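Local atomic coordinates of CmeC (Campylobacter jejuni, PDB entry 4MT4), a protein that probably forms the trimeric outer-membrane channel through which an efflux system passes its substrates out of the cell. Residues P5-P10 / L349-A354; N58-A63 / A150-V155; L270-I275 / G367-A372. One frame throughout, in Å; residues are numbered along the deposited sequence.

Interaction 1: P5-P10 / L349-A354; sequences PNLNIP and LNKDEA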
ATOM      1  N   PRO B   5       4.227  32.725   2.374  1.00 44.93           N
ATOM      2  CA  PRO B   5       5.305  33.097   1.456  1.00 50.91           C
ATOM      3  C   PRO B   5       4.856  33.016   0.003  1.00 45.14           C
ATOM      4  O   PRO B   5       3.877  32.329  -0.293  1.00 45.84           O
ATOM      5  CB  PRO B   5       6.389  32.060   1.756  1.00 35.91           C
ATOM      6  CG  PRO B   5       5.625  30.860   2.219  1.00 39.70           C
ATOM      7  CD  PRO B   5       4.452  31.405   2.991  1.00 39.76           C
ATOM      8  N   ASN B   6       5.557  33.716  -0.885  1.00 53.87           N
ATOM      9  CA  ASN B   6       5.278  33.626  -2.314  1.00 58.53           C
ATOM     10  C   ASN B   6       5.566  32.224  -2.837  1.00 46.85           C
ATOM     11  O   ASN B   6       6.640  31.673  -2.599  1.00 57.48           O
ATOM     12  CB  ASN B   6       6.100  34.656  -3.093  1.00 54.98           C
ATOM     13  CG  ASN B   6       5.666  36.081  -2.815  1.00 65.54           C
ATOM     14  OD1 ASN B   6       4.539  36.325  -2.384  1.00 72.52           O
ATOM     15  ND2 ASN B   6       6.558  37.034  -3.064  1.00 80.63           N
ATOM     16  N   LEU B   7       4.600  31.647  -3.545  1.00 54.09           N
ATOM     17  CA  LEU B   7       4.771  30.311  -4.101  1.00 67.19           C
ATOM     18  C   LEU B   7       5.490  30.384  -5.441  1.00 55.18           C
ATOM     19  O   LEU B   7       4.953  30.907  -6.418  1.00 59.89           O
ATOM     20  CB  LEU B   7       3.419  29.614  -4.256  1.00 51.31           C
ATOM     21  CG  LEU B   7       3.485  28.135  -4.632  1.00 56.16           C
ATOM     22  CD1 LEU B   7       4.247  27.344  -3.579  1.00 54.56           C
ATOM     23  CD2 LEU B   7       2.086  27.581  -4.813  1.00 53.23           C
ATOM     24  N   ASN B   8       6.709  29.856  -5.478  1.00 63.00           N
ATOM     25  CA  ASN B   8       7.538  29.921  -6.676  1.00 79.50           C
ATOM     26  C   ASN B   8       7.780  28.553  -7.301  1.00 76.84           C
ATOM     27  O   ASN B   8       8.774  27.889  -7.008  1.00 83.92           O
ATOM     28  CB  ASN B   8       8.877  30.587  -6.353  1.00 75.61           C
ATOM     29  CG  ASN B   8       8.715  32.010  -5.865  1.00 92.59           C
ATOM     30  OD1 ASN B   8       9.190  32.368  -4.787  1.00 83.92           O
ATOM     31  ND2 ASN B   8       8.034  32.833  -6.655  1.00 88.95           N
ATOM     32  N   ILE B   9       6.865  28.137  -8.169  1.00 77.11           N
ATOM     33  CA  ILE B   9       7.027  26.891  -8.900  1.00 75.32           C
ATOM     34  C   ILE B   9       7.871  27.121 -10.147  1.00 67.96           C
ATOM     35  O   ILE B   9       7.471  27.867 -11.040  1.00 63.64           O
ATOM     36  CB  ILE B   9       5.673  26.287  -9.308  1.00 63.57           C
ATOM     37  CG1 ILE B   9       4.793  26.071  -8.077  1.00 73.34           C
ATOM     38  CG2 ILE B   9       5.878  24.977 -10.057  1.00 71.98           C
ATOM     39  CD1 ILE B   9       3.510  26.869  -8.104  1.00 70.94           C
ATOM     40  N   PRO B  10       9.047  26.481 -10.211  1.00 89.71           N
ATOM     41  CA  PRO B  10       9.924  26.599 -11.379  1.00 89.86           C
ATOM     42  C   PRO B  10       9.271  26.027 -12.631  1.00 78.96           C
ATOM     43  O   PRO B  10       8.514  25.060 -12.543  1.00 74.61           O
ATOM     44  CB  PRO B  10      11.157  25.784 -10.978  1.00 77.97           C
ATOM     45  CG  PRO B  10      10.653  24.820  -9.958  1.00 79.55           C
ATOM     46  CD  PRO B  10       9.599  25.567  -9.197  1.00 90.74           C
ATOM     47  N   LEU B 349       8.718  22.271   6.216  1.00 40.95           N
ATOM     48  CA  LEU B 349       9.155  20.954   5.769  1.00 37.71           C
ATOM     49  C   LEU B 349       8.000  20.187   5.129  1.00 41.48           C
ATOM     50  O   LEU B 349       8.205  19.390   4.215  1.00 45.71           O
ATOM     51  CB  LEU B 349       9.744  20.162   6.935  1.00 41.00           C
ATOM     52  CG  LEU B 349      11.076  20.685   7.478  1.00 44.53           C
ATOM     53  CD1 LEU B 349      11.410  20.050   8.818  1.00 47.95           C
ATOM     54  CD2 LEU B 349      12.193  20.444   6.474  1.00 43.31           C
ATOM     55  N   ASN B 350       6.787  20.431   5.617  1.00 41.14           N
ATOM     56  CA  ASN B 350       5.592  19.840   5.024  1.00 36.13           C
ATOM     57  C   ASN B 350       5.383  20.371   3.614  1.00 45.08           C
ATOM     58  O   ASN B 350       4.951  19.644   2.722  1.00 40.88           O
ATOM     59  CB  ASN B 350       4.356  20.127   5.878  1.00 36.01           C
ATOM     60  CG  ASN B 350       4.428  19.480   7.247  1.00 43.61           C
ATOM     61  OD1 ASN B 350       5.273  18.623   7.499  1.00 45.80           O
ATOM     62  ND2 ASN B 350       3.529  19.883   8.139  1.00 39.18           N
ATOM     63  N   LYS B 351       5.697  21.646   3.426  1.00 41.51           N
ATOM     64  CA  LYS B 351       5.638  22.265   2.111  1.00 48.32           C
ATOM     65  C   LYS B 351       6.694  21.669   1.186  1.00 39.05           C
ATOM     66  O   LYS B 351       6.424  21.398   0.015  1.00 41.36           O
ATOM     67  CB  LYS B 351       5.828  23.778   2.216  1.00 36.25           C
ATOM     68  CG  LYS B 351       5.892  24.477   0.873  1.00 40.90           C
ATOM     69  CD  LYS B 351       6.368  25.911   1.011  1.00 55.56           C
ATOM     70  CE  LYS B 351       6.596  26.535  -0.355  1.00 56.90           C
ATOM     71  NZ  LYS B 351       7.098  27.932  -0.256  1.00 61.74           N
ATOM     72  N   ASP B 352       7.897  21.473   1.719  1.00 39.76           N
ATOM     73  CA  ASP B 352       8.986  20.863   0.964  1.00 39.75           C
ATOM     74  C   ASP B 352       8.608  19.456   0.513  1.00 47.59           C
ATOM     75  O   ASP B 352       8.905  19.052  -0.610  1.00 48.01           O
ATOM     76  CB  ASP B 352      10.270  20.818   1.798  1.00 42.20           C
ATOM     77  CG  ASP B 352      10.787  22.202   2.156  1.00 53.02           C
ATOM     78  OD1 ASP B 352      10.337  23.189   1.535  1.00 54.67           O
ATOM     79  OD2 ASP B 352      11.652  22.300   3.052  1.00 48.38           O
ATOM     80  N   GLU B 353       7.952  18.715   1.400  1.00 35.55           N
ATOM     81  CA  GLU B 353       7.498  17.365   1.090  1.00 36.17           C
ATOM     82  C   GLU B 353       6.485  17.387  -0.050  1.00 43.83           C
ATOM     83  O   GLU B 353       6.512  16.536  -0.939  1.00 47.80           O
ATOM     84  CB  GLU B 353       6.890  16.707   2.330  1.00 40.91           C
ATOM     85  CG  GLU B 353       6.359  15.303   2.094  1.00 47.24           C
ATOM     86  CD  GLU B 353       5.883  14.635   3.369  1.00 60.79           C
ATOM     87  OE1 GLU B 353       5.851  15.305   4.423  1.00 55.88           O
ATOM     88  OE2 GLU B 353       5.542  13.435   3.315  1.00 60.41           O
ATOM     89  N   ALA B 354       5.601  18.379  -0.026  1.00 40.99           N
ATOM     90  CA  ALA B 354       4.595  18.532  -1.068  1.00 44.34           C
ATOM     91  C   ALA B 354       5.239  18.953  -2.386  1.00 39.67           C
ATOM     92  O   ALA B 354       4.728  18.644  -3.460  1.00 38.35           O
ATOM     93  CB  ALA B 354       3.541  19.540  -0.643  1.00 34.22           C
TER
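In the helical barrel of this outer membrane factor, the extended N-terminal peptide runs along the outside of the helices, and Pro5 and Leu7 meet the long helix 339-405 through one side chain, Lys351. The peptide has no regular secondary structure here, and its backbone stays well clear of the helix: the nearest alpha carbons, those of Leu7 and Lys351, are 10.2 Å apart. The lysine and the Leu7 side chain bridge most of that gap between them. Lys351 CG stands anti to the backbone N (chi1 175°) and every later torsion is also extended, a shape that carries CE and NZ out to the peptide, passing Pro5 and Leu7 in the opposite sense. The ammonium end finds its polar partner outside the two segments, in the side-chain oxygen of Asn286 on helix 273-293; the amide nitrogen of the same asparagine donates to the carbonyl oxygen of Pro5. One asparagine thus links peptide and lysine, which share no direct hydrogen bond. Elsewhere on this turn, Glu353 is hydrogen-bonded to Gln69 of a second subunit. What passes directly between peptide and lysine is loose van der Waals contact: Leu7 CD1 lies 4.1 Å from Lys351 CE, and Pro5 CG lies 4.1 Å from Lys351 NZ.

Interaction 2: N58-A63 / A150-V155; sequences NDLKLA and AARLSV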
ATOM      1  N   ASN B  58     -17.226   1.643  -7.283  1.00 47.83           N
ATOM      2  CA  ASN B  58     -17.166   2.123  -5.906  1.00 50.87           C
ATOM      3  C   ASN B  58     -15.958   3.007  -5.617  1.00 49.61           C
ATOM      4  O   ASN B  58     -16.028   3.896  -4.769  1.00 42.26           O
ATOM      5  CB  ASN B  58     -17.184   0.936  -4.942  1.00 49.50           C
ATOM      6  CG  ASN B  58     -18.547   0.277  -4.858  1.00 53.76           C
ATOM      7  OD1 ASN B  58     -19.563   0.949  -4.680  1.00 53.06           O
ATOM      8  ND2 ASN B  58     -18.578  -1.042  -5.001  1.00 62.09           N
ATOM      9  N   ASP B  59     -14.852   2.769  -6.317  1.00 45.94           N
ATOM     10  CA  ASP B  59     -13.680   3.632  -6.184  1.00 49.72           C
ATOM     11  C   ASP B  59     -14.003   5.030  -6.701  1.00 54.70           C
ATOM     12  O   ASP B  59     -13.512   6.030  -6.178  1.00 46.22           O
ATOM     13  CB  ASP B  59     -12.478   3.053  -6.933  1.00 44.24           C
ATOM     14  CG  ASP B  59     -11.785   1.947  -6.160  1.00 62.93           C
ATOM     15  OD1 ASP B  59     -11.897   1.929  -4.914  1.00 66.47           O
ATOM     16  OD2 ASP B  59     -11.124   1.098  -6.794  1.00 73.23           O
ATOM     17  N   LEU B  60     -14.837   5.088  -7.734  1.00 39.05           N
ATOM     18  CA  LEU B  60     -15.291   6.356  -8.289  1.00 42.97           C
ATOM     19  C   LEU B  60     -16.200   7.074  -7.296  1.00 47.22           C
ATOM     20  O   LEU B  60     -16.152   8.299  -7.169  1.00 41.35           O
ATOM     21  CB  LEU B  60     -16.019   6.130  -9.615  1.00 45.16           C
ATOM     22  CG  LEU B  60     -16.439   7.378 -10.394  1.00 46.17           C
ATOM     23  CD1 LEU B  60     -15.233   8.262 -10.677  1.00 42.65           C
ATOM     24  CD2 LEU B  60     -17.142   6.994 -11.688  1.00 45.61           C
ATOM     25  N   LYS B  61     -17.024   6.301  -6.595  1.00 32.89           N
ATOM     26  CA  LYS B  61     -17.908   6.844  -5.570  1.00 46.28           C
ATOM     27  C   LYS B  61     -17.103   7.386  -4.395  1.00 42.58           C
ATOM     28  O   LYS B  61     -17.391   8.464  -3.881  1.00 43.75           O
ATOM     29  CB  LYS B  61     -18.893   5.778  -5.082  1.00 42.39           C
ATOM     30  CG  LYS B  61     -19.849   5.270  -6.150  1.00 41.81           C
ATOM     31  CD  LYS B  61     -20.814   4.235  -5.591  1.00 48.59           C
ATOM     32  CE  LYS B  61     -21.659   3.618  -6.697  1.00 50.53           C
ATOM     33  NZ  LYS B  61     -22.620   2.608  -6.175  1.00 49.53           N
ATOM     34  N   LEU B  62     -16.092   6.627  -3.978  1.00 35.39           N
ATOM     35  CA  LEU B  62     -15.204   7.043  -2.898  1.00 43.08           C
ATOM     36  C   LEU B  62     -14.517   8.364  -3.225  1.00 45.25           C
ATOM     37  O   LEU B  62     -14.417   9.249  -2.377  1.00 46.17           O
ATOM     38  CB  LEU B  62     -14.151   5.968  -2.623  1.00 38.17           C
ATOM     39  CG  LEU B  62     -14.622   4.688  -1.932  1.00 53.28           C
ATOM     40  CD1 LEU B  62     -13.502   3.658  -1.886  1.00 36.34           C
ATOM     41  CD2 LEU B  62     -15.130   4.995  -0.532  1.00 47.43           C
ATOM     42  N   ALA B  63     -14.050   8.485  -4.462  1.00 41.10           N
ATOM     43  CA  ALA B  63     -13.392   9.699  -4.924  1.00 43.74           C
ATOM     44  C   ALA B  63     -14.361  10.879  -4.935  1.00 43.45           C
ATOM     45  O   ALA B  63     -13.964  12.019  -4.693  1.00 34.96           O
ATOM     46  CB  ALA B  63     -12.803   9.487  -6.307  1.00 43.70           C
ATOM     47  N   ALA B 150      -8.778  12.367 -11.850  1.00 44.87           N
ATOM     48  CA  ALA B 150      -7.741  11.352 -11.978  1.00 41.67           C
ATOM     49  C   ALA B 150      -8.318   9.966 -11.728  1.00 47.18           C
ATOM     50  O   ALA B 150      -7.967   9.003 -12.409  1.00 46.41           O
ATOM     51  CB  ALA B 150      -6.601  11.636 -11.014  1.00 41.62           C
ATOM     52  N   ALA B 151      -9.211   9.873 -10.749  1.00 39.48           N
ATOM     53  CA  ALA B 151      -9.853   8.609 -10.416  1.00 40.39           C
ATOM     54  C   ALA B 151     -10.803   8.171 -11.525  1.00 41.46           C
ATOM     55  O   ALA B 151     -10.897   6.987 -11.839  1.00 43.28           O
ATOM     56  CB  ALA B 151     -10.595   8.722  -9.096  1.00 33.42           C
ATOM     57  N   ARG B 152     -11.502   9.137 -12.116  1.00 37.50           N
ATOM     58  CA  ARG B 152     -12.434   8.857 -13.202  1.00 31.54           C
ATOM     59  C   ARG B 152     -11.698   8.286 -14.408  1.00 49.75           C
ATOM     60  O   ARG B 152     -12.095   7.261 -14.962  1.00 37.57           O
ATOM     61  CB  ARG B 152     -13.195  10.123 -13.599  1.00 37.74           C
ATOM     62  CG  ARG B 152     -14.404   9.878 -14.488  1.00 42.87           C
ATOM     63  CD  ARG B 152     -15.128  11.179 -14.806  1.00 51.14           C
ATOM     64  NE  ARG B 152     -16.473  10.949 -15.329  1.00 65.95           N
ATOM     65  CZ  ARG B 152     -16.766  10.819 -16.618  1.00 57.08           C
ATOM     66  NH1 ARG B 152     -18.020  10.616 -16.997  1.00 50.24           N
ATOM     67  NH2 ARG B 152     -15.806  10.892 -17.530  1.00 50.45           N
ATOM     68  N   LEU B 153     -10.619   8.956 -14.802  1.00 47.42           N
ATOM     69  CA  LEU B 153      -9.795   8.511 -15.920  1.00 41.76           C
ATOM     70  C   LEU B 153      -9.216   7.122 -15.667  1.00 53.09           C
ATOM     71  O   LEU B 153      -9.184   6.278 -16.562  1.00 41.75           O
ATOM     72  CB  LEU B 153      -8.665   9.510 -16.175  1.00 40.59           C
ATOM     73  CG  LEU B 153      -7.598   9.118 -17.197  1.00 46.95           C
ATOM     74  CD1 LEU B 153      -8.218   8.827 -18.558  1.00 39.83           C
ATOM     75  CD2 LEU B 153      -6.536  10.204 -17.306  1.00 34.11           C
ATOM     76  N   SER B 154      -8.768   6.894 -14.438  1.00 47.57           N
ATOM     77  CA  SER B 154      -8.190   5.613 -14.043  1.00 33.47           C
ATOM     78  C   SER B 154      -9.212   4.481 -14.117  1.00 56.39           C
ATOM     79  O   SER B 154      -8.923   3.406 -14.639  1.00 42.66           O
ATOM     80  CB  SER B 154      -7.617   5.706 -12.629  1.00 40.36           C
ATOM     81  OG  SER B 154      -7.218   4.434 -12.147  1.00 53.50           O
ATOM     82  N   VAL B 155     -10.404   4.733 -13.586  1.00 45.35           N
ATOM     83  CA  VAL B 155     -11.480   3.745 -13.575  1.00 55.58           C
ATOM     84  C   VAL B 155     -11.922   3.395 -14.992  1.00 44.21           C
ATOM     85  O   VAL B 155     -12.105   2.221 -15.321  1.00 44.39           O
ATOM     86  CB  VAL B 155     -12.692   4.253 -12.762  1.00 41.24           C
ATOM     87  CG1 VAL B 155     -13.928   3.423 -13.057  1.00 43.00           C
ATOM     88  CG2 VAL B 155     -12.373   4.232 -11.276  1.00 47.13           C
TER
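Ala63 and Ala151 meet methyl to methyl, their CB atoms 3.6 Å apart, and with so little side chain between them they mark a close point of the contact. Next to this pair, Leu60 reaches over the neighbouring helix. With chi1 at -174° its branch swings away from the backbone nitrogen, and the CD1 methyl reaches the backbone of Arg152, 3.8 Å from Arg152 CA. The same methyl also touches the root of that side chain, with CD1 of Leu60 at 4.0 Å from CB of Arg152. Toward the start of helix 58-79 the packing is looser: Val155 points at the partner helix and its CG2 comes no nearer than 4.4 Å to Leu60 CB. No hydrogen bond crosses between the two segments, and the contact is entirely apolar.

Further out, Leu60 is enclosed by Leu54 of helix 44-56, by Tyr148 one turn before Ala151, and by Leu467 of the C-terminal region, while its backbone N donates to the side-chain oxygen of Asn57, a residue that also touches Val155. The extended chain of Arg152 leads away from the leucine, and its NH1 donates to the backbone carbonyl of Glu463, tying helix 129-195 to the C-terminal helix 456-463. Helix 58-79 also faces a third subunit, where Lys61 packs on Val356 of that subunit and Leu62 on its Asn357.

The segment axes approach to 9.3 Å and run at 175°, almost exactly antiparallel. Such side-by-side packing of long, nearly antiparallel helices is the construction of the alpha-barrel in outer membrane factors of the TolC type.

Interaction 3: L270-I275 / G367-A372; sequences LQRPDI and GEIRYA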
ATOM      1  N   LEU B 270      -1.228  21.245 -17.839  1.00 53.36           N
ATOM      2  CA  LEU B 270      -2.618  21.652 -17.680  1.00 46.57           C
ATOM      3  C   LEU B 270      -3.589  20.569 -18.137  1.00 59.60           C
ATOM      4  O   LEU B 270      -4.803  20.759 -18.086  1.00 54.20           O
ATOM      5  CB  LEU B 270      -2.887  22.939 -18.462  1.00 53.65           C
ATOM      6  CG  LEU B 270      -2.017  24.152 -18.129  1.00 55.54           C
ATOM      7  CD1 LEU B 270      -2.340  25.308 -19.065  1.00 51.37           C
ATOM      8  CD2 LEU B 270      -2.195  24.564 -16.677  1.00 44.23           C
ATOM      9  N   GLN B 271      -3.059  19.433 -18.580  1.00 54.76           N
ATOM     10  CA  GLN B 271      -3.900  18.393 -19.163  1.00 54.50           C
ATOM     11  C   GLN B 271      -3.920  17.092 -18.364  1.00 55.61           C
ATOM     12  O   GLN B 271      -4.716  16.199 -18.651  1.00 48.26           O
ATOM     13  CB  GLN B 271      -3.455  18.114 -20.598  1.00 48.98           C
ATOM     14  CG  GLN B 271      -3.790  19.241 -21.559  1.00 60.72           C
ATOM     15  CD  GLN B 271      -3.151  19.059 -22.916  1.00 50.61           C
ATOM     16  OE1 GLN B 271      -2.061  18.501 -23.030  1.00 49.88           O
ATOM     17  NE2 GLN B 271      -3.828  19.530 -23.956  1.00 46.21           N
ATOM     18  N   ARG B 272      -3.052  16.985 -17.365  1.00 51.10           N
ATOM     19  CA  ARG B 272      -3.056  15.822 -16.482  1.00 43.58           C
ATOM     20  C   ARG B 272      -3.596  16.182 -15.099  1.00 47.45           C
ATOM     21  O   ARG B 272      -3.066  17.071 -14.433  1.00 48.02           O
ATOM     22  CB  ARG B 272      -1.653  15.226 -16.358  1.00 45.00           C
ATOM     23  CG  ARG B 272      -1.203  14.415 -17.568  1.00 44.09           C
ATOM     24  CD  ARG B 272       0.142  13.747 -17.315  1.00 41.72           C
ATOM     25  NE  ARG B 272       0.088  12.832 -16.178  1.00 41.54           N
ATOM     26  CZ  ARG B 272       0.397  11.541 -16.240  1.00 44.56           C
ATOM     27  NH1 ARG B 272       0.796  11.008 -17.386  1.00 48.15           N
ATOM     28  NH2 ARG B 272       0.316  10.785 -15.154  1.00 34.28           N
ATOM     29  N   PRO B 273      -4.655  15.483 -14.664  1.00 51.31           N
ATOM     30  CA  PRO B 273      -5.318  15.730 -13.378  1.00 50.67           C
ATOM     31  C   PRO B 273      -4.395  15.531 -12.176  1.00 45.03           C
ATOM     32  O   PRO B 273      -4.510  16.258 -11.191  1.00 45.44           O
ATOM     33  CB  PRO B 273      -6.452  14.697 -13.365  1.00 48.29           C
ATOM     34  CG  PRO B 273      -6.692  14.374 -14.796  1.00 63.64           C
ATOM     35  CD  PRO B 273      -5.351  14.452 -15.454  1.00 38.06           C
ATOM     36  N   ASP B 274      -3.489  14.561 -12.263  1.00 41.93           N
ATOM     37  CA  ASP B 274      -2.606  14.243 -11.146  1.00 40.97           C
ATOM     38  C   ASP B 274      -1.577  15.345 -10.922  1.00 47.26           C
ATOM     39  O   ASP B 274      -1.147  15.579  -9.792  1.00 47.07           O
ATOM     40  CB  ASP B 274      -1.910  12.898 -11.371  1.00 28.07           C
ATOM     41  CG  ASP B 274      -1.064  12.877 -12.627  1.00 56.81           C
ATOM     42  OD1 ASP B 274      -1.379  13.626 -13.576  1.00 49.77           O
ATOM     43  OD2 ASP B 274      -0.085  12.103 -12.663  1.00 43.22           O
ATOM     44  N   ILE B 275      -1.187  16.023 -11.997  1.00 39.02           N
ATOM     45  CA  ILE B 275      -0.256  17.139 -11.894  1.00 47.26           C
ATOM     46  C   ILE B 275      -0.941  18.335 -11.241  1.00 40.32           C
ATOM     47  O   ILE B 275      -0.354  19.016 -10.397  1.00 42.45           O
ATOM     48  CB  ILE B 275       0.302  17.550 -13.273  1.00 44.06           C
ATOM     49  CG1 ILE B 275       1.108  16.401 -13.886  1.00 50.96           C
ATOM     50  CG2 ILE B 275       1.167  18.795 -13.153  1.00 41.22           C
ATOM     51  CD1 ILE B 275       1.773  16.749 -15.205  1.00 40.28           C
ATOM     52  N   GLY B 367       7.757  10.069 -17.793  1.00 47.97           N
ATOM     53  CA  GLY B 367       8.240   8.721 -18.023  1.00 42.79           C
ATOM     54  C   GLY B 367       7.163   7.856 -18.646  1.00 48.17           C
ATOM     55  O   GLY B 367       7.435   7.057 -19.541  1.00 54.18           O
ATOM     56  N   GLU B 368       5.934   8.025 -18.170  1.00 46.87           N
ATOM     57  CA  GLU B 368       4.792   7.297 -18.709  1.00 47.46           C
ATOM     58  C   GLU B 368       4.513   7.702 -20.154  1.00 48.64           C
ATOM     59  O   GLU B 368       4.174   6.864 -20.986  1.00 47.07           O
ATOM     60  CB  GLU B 368       3.543   7.535 -17.855  1.00 34.26           C
ATOM     61  CG  GLU B 368       3.625   6.995 -16.437  1.00 55.76           C
ATOM     62  CD  GLU B 368       2.419   7.375 -15.594  1.00 58.83           C
ATOM     63  OE1 GLU B 368       1.572   8.153 -16.080  1.00 40.96           O
ATOM     64  OE2 GLU B 368       2.323   6.896 -14.445  1.00 52.19           O
ATOM     65  N   ILE B 369       4.665   8.992 -20.443  1.00 44.26           N
ATOM     66  CA  ILE B 369       4.422   9.521 -21.783  1.00 44.07           C
ATOM     67  C   ILE B 369       5.432   8.973 -22.789  1.00 44.69           C
ATOM     68  O   ILE B 369       5.068   8.610 -23.909  1.00 45.05           O
ATOM     69  CB  ILE B 369       4.464  11.067 -21.793  1.00 44.70           C
ATOM     70  CG1 ILE B 369       3.253  11.633 -21.047  1.00 47.84           C
ATOM     71  CG2 ILE B 369       4.501  11.605 -23.219  1.00 34.81           C
ATOM     72  CD1 ILE B 369       3.255  13.143 -20.938  1.00 46.54           C
ATOM     73  N   ARG B 370       6.697   8.906 -22.385  1.00 42.25           N
ATOM     74  CA  ARG B 370       7.738   8.353 -23.246  1.00 49.50           C
ATOM     75  C   ARG B 370       7.455   6.900 -23.607  1.00 55.05           C
ATOM     76  O   ARG B 370       7.531   6.516 -24.773  1.00 49.41           O
ATOM     77  CB  ARG B 370       9.110   8.450 -22.578  1.00 54.48           C
ATOM     78  CG  ARG B 370      10.220   7.771 -23.372  1.00 43.89           C
ATOM     79  CD  ARG B 370      11.535   7.739 -22.607  1.00 56.78           C
ATOM     80  NE  ARG B 370      12.645   7.302 -23.451  1.00 72.55           N
ATOM     81  CZ  ARG B 370      13.921   7.593 -23.217  1.00 75.55           C
ATOM     82  NH1 ARG B 370      14.256   8.330 -22.166  1.00 58.83           N
ATOM     83  NH2 ARG B 370      14.864   7.154 -24.039  1.00 68.92           N
ATOM     84  N   TYR B 371       7.131   6.096 -22.600  1.00 47.15           N
ATOM     85  CA  TYR B 371       6.881   4.677 -22.818  1.00 48.70           C
ATOM     86  C   TYR B 371       5.619   4.455 -23.642  1.00 55.36           C
ATOM     87  O   TYR B 371       5.620   3.665 -24.582  1.00 46.18           O
ATOM     88  CB  TYR B 371       6.769   3.928 -21.488  1.00 46.87           C
ATOM     89  CG  TYR B 371       6.646   2.432 -21.665  1.00 54.21           C
ATOM     90  CD1 TYR B 371       7.770   1.647 -21.882  1.00 54.95           C
ATOM     91  CD2 TYR B 371       5.406   1.806 -21.632  1.00 53.04           C
ATOM     92  CE1 TYR B 371       7.666   0.282 -22.053  1.00 55.70           C
ATOM     93  CE2 TYR B 371       5.293   0.440 -21.803  1.00 59.09           C
ATOM     94  CZ  TYR B 371       6.427  -0.316 -22.013  1.00 48.92           C
ATOM     95  OH  TYR B 371       6.326  -1.678 -22.185  1.00 64.33           O
ATOM     96  N   ALA B 372       4.546   5.159 -23.290  1.00 47.83           N
ATOM     97  CA  ALA B 372       3.267   5.002 -23.973  1.00 47.95           C
ATOM     98  C   ALA B 372       3.384   5.302 -25.465  1.00 47.55           C
ATOM     99  O   ALA B 372       2.806   4.600 -26.294  1.00 46.61           O
ATOM    100  CB  ALA B 372       2.217   5.896 -23.338  1.00 42.23           C
TER
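Arg272 and Glu368 form the tight part of this contact, a salt bridge in which two nitrogens close on one oxygen. The guanidinium comes end-on: NH2 of Arg272 lies 3.1 Å from Glu368 OE1, and NH1 of Arg272 lies 3.2 Å from the same oxygen. Both hydrogen bonds are bent, at 152° and 143°. OE1 sits at the guanidinium edge, but the carboxylate is turned 43° from that plane; NH1 meets OE1 nearly along its C-O bond and NH2 from above the carboxylate. Another edge of the arginine is held side-on by Asp274: Arg272 NE donates to Asp274 OD1, and Arg272 NH2 lies 2.8 Å from Asp274 OD2. A bend in the chain at chi3 turns the guanidinium to serve both acids. This salt-bridge network joins the N-terminus of helix 273-293, where Arg272 is the N-cap residue, to the long helix 339-405 in the channel's helical barrel. NH1 also donates to the carbonyl of Ala445, bringing in helix 411-445. Between the two segments the rest is loose: Ile369 CG1 stays 4.5 Å from Arg272 NH1, while Ile369 itself packs on Ile264 and Ala445. The partly exposed Glu368 side chain leans on Lys230 of a second subunit.

How the interactions relate
The three contacts differ in burial: interaction 1 lies at the surface, interaction 2 is partly buried and interaction 3 buried. Interactions 1 and 3 nevertheless both use helix 339-405, and helix 273-293 takes part in each: its start carries the salt-bridge network of interaction 3, and its middle lies against interaction 1. Interaction 2, nearest the chain's centre, joins two other helices through aliphatic groups alone, whereas interaction 3 rests on charge and interaction 1 on a lysine whose polar bond is made elsewhere. Interactions 2 and 3 touch, with Ala150 N 3.6 Å from Pro273 CB; interaction 1 touches neither. Interactions 1 and 3 border the second subunit, interaction 2 the third.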